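Local coordinates for protein Tv2483 (PDB 6DET) that binds L-arginine with high selectivity as a lipoprotein of the periplasmic-binding-protein type, probably handing the amino acid to an ABC transporter, at residues 249-252 / 258-261. Numbering follows the deposited sequence.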
loop_
_atom_site.group_PDB
_atom_site.type_symbol
_atom_site.label_atom_id
_atom_site.label_comp_id
_atom_site.label_asym_id
_atom_site.label_seq_id
_atom_site.Cartn_x
_atom_site.Cartn_y
_atom_site.Cartn_z
ATOM N N ASN A 249 -6.864 -17.264 3.890
ATOM C CA ASN A 249 -8.083 -17.080 4.652
ATOM C C ASN A 249 -8.197 -15.667 5.206
ATOM O O ASN A 249 -9.308 -15.137 5.277
ATOM C CB ASN A 249 -8.171 -18.127 5.755
ATOM C CG ASN A 249 -8.634 -19.468 5.221
ATOM O OD1 ASN A 249 -9.208 -19.543 4.130
ATOM N ND2 ASN A 249 -8.375 -20.530 5.967
ATOM N N PHE A 250 -7.081 -15.027 5.567
ATOM C CA PHE A 250 -7.131 -13.590 5.852
ATOM C C PHE A 250 -7.639 -12.830 4.634
ATOM O O PHE A 250 -8.403 -11.870 4.758
ATOM C CB PHE A 250 -5.750 -13.025 6.229
ATOM C CG PHE A 250 -5.200 -13.441 7.605
ATOM C CD1 PHE A 250 -6.024 -13.754 8.680
ATOM C CD2 PHE A 250 -3.818 -13.461 7.806
ATOM C CE1 PHE A 250 -5.480 -14.100 9.923
ATOM C CE2 PHE A 250 -3.287 -13.813 9.029
ATOM C CZ PHE A 250 -4.118 -14.133 10.084
ATOM N N SER A 251 -7.166 -13.202 3.445
ATOM C CA SER A 251 -7.614 -12.519 2.237
ATOM C C SER A 251 -9.115 -12.700 2.021
ATOM O O SER A 251 -9.819 -11.756 1.631
ATOM C CB SER A 251 -6.833 -13.046 1.035
ATOM O OG SER A 251 -7.258 -12.423 -0.166
ATOM N N ARG A 252 -9.620 -13.917 2.245
ATOM C CA ARG A 252 -11.052 -14.165 2.080
ATOM C C ARG A 252 -11.849 -13.339 3.081
ATOM O O ARG A 252 -12.894 -12.779 2.743
ATOM C CB ARG A 252 -11.348 -15.664 2.232
ATOM C CG ARG A 252 -10.678 -16.532 1.158
ATOM C CD ARG A 252 -11.119 -17.995 1.201
ATOM N NE ARG A 252 -10.558 -18.724 0.073
ATOM C CZ ARG A 252 -9.472 -19.496 0.132
ATOM N NH1 ARG A 252 -8.822 -19.664 1.279
ATOM N NH2 ARG A 252 -9.030 -20.113 -0.960
ATOM N N ASN A 258 -9.448 -15.149 -2.279
ATOM C CA ASN A 258 -8.016 -15.293 -2.010
ATOM C C ASN A 258 -7.238 -14.554 -3.083
ATOM O O ASN A 258 -7.112 -15.036 -4.224
ATOM C CB ASN A 258 -7.612 -16.763 -1.974
ATOM C CG ASN A 258 -6.131 -16.936 -1.847
ATOM O OD1 ASN A 258 -5.416 -16.009 -1.439
ATOM N ND2 ASN A 258 -5.653 -18.118 -2.193
ATOM N N LEU A 259 -6.665 -13.409 -2.698
ATOM C CA LEU A 259 -5.861 -12.581 -3.587
ATOM C C LEU A 259 -4.361 -12.748 -3.346
ATOM O O LEU A 259 -3.564 -12.037 -3.966
ATOM C CB LEU A 259 -6.233 -11.101 -3.430
ATOM C CG LEU A 259 -7.676 -10.716 -3.689
ATOM C CD1 LEU A 259 -7.853 -9.208 -3.544
ATOM C CD2 LEU A 259 -8.128 -11.176 -5.084
ATOM N N SER A 260 -3.955 -13.649 -2.459
ATOM C CA SER A 260 -2.548 -13.719 -2.072
ATOM C C SER A 260 -1.724 -14.270 -3.234
ATOM O O SER A 260 -2.090 -15.294 -3.824
ATOM C CB SER A 260 -2.376 -14.615 -0.846
ATOM O OG SER A 260 -1.009 -14.724 -0.517
ATOM N N ILE A 261 -0.613 -13.609 -3.560
ATOM C CA ILE A 261 0.273 -14.103 -4.614
ATOM C C ILE A 261 1.631 -14.513 -4.064
ATOM O O ILE A 261 2.621 -14.506 -4.802
ATOM C CB ILE A 261 0.432 -13.091 -5.750
ATOM C CG1 ILE A 261 1.002 -11.778 -5.254
ATOM C CG2 ILE A 261 -0.932 -12.887 -6.444
ATOM C CD1 ILE A 261 1.581 -10.954 -6.351
#
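CB of N258 lies over one face of the R252 guanidinium, offset toward the rim and 3.8 Å from NH2 of R252, and the amide plane of N258 is turned 59° from that of the guanidinium. This is where the chain leaves helix 246-255 of a family 3 solute-binding protein, and N258 opens an Asx turn in the loop that follows. At the edge of the guanidinium, in its plane, lies the amide carbon of N249. There NH1 of R252 donates to OD1 of N249 at 2.9 Å, approaching from above the carbonyl plane, and the same NH1 forms a salt bridge with E245. Two acceptors thus share one nitrogen and should restrain the rotation of the group.

In the Asx turn, OD1 of N258 accepts from N of S260 at 3.0 Å, with the donor above the carbonyl plane. CG of N258 stands anti to the backbone N, on the side of the carbonyl carbon, where OD1 can reach forward over the turn.

The polar link between helix and loop runs through S251, a buried serine. Its one hydroxyl ties the helix to two points of the departing chain, donating to O of S257 and accepting from N of L259. CB and CG of L259 lie against the same hydroxyl, at 3.7 and 3.9 Å from OG of S251, and the L259 side chain also touches L120 of strand 120-129. Y61 of helix 61-73 touches both S251 and S260, and OG of S260 is hydrogen-bonded to OD1 of N242 on helix 228-243. OG of S251 stands anti to its amide nitrogen (chi1 179°), which turns it toward the loop. N of L259 meets that OG at 2.8 Å, almost straight, with an N-H...O angle of 171°.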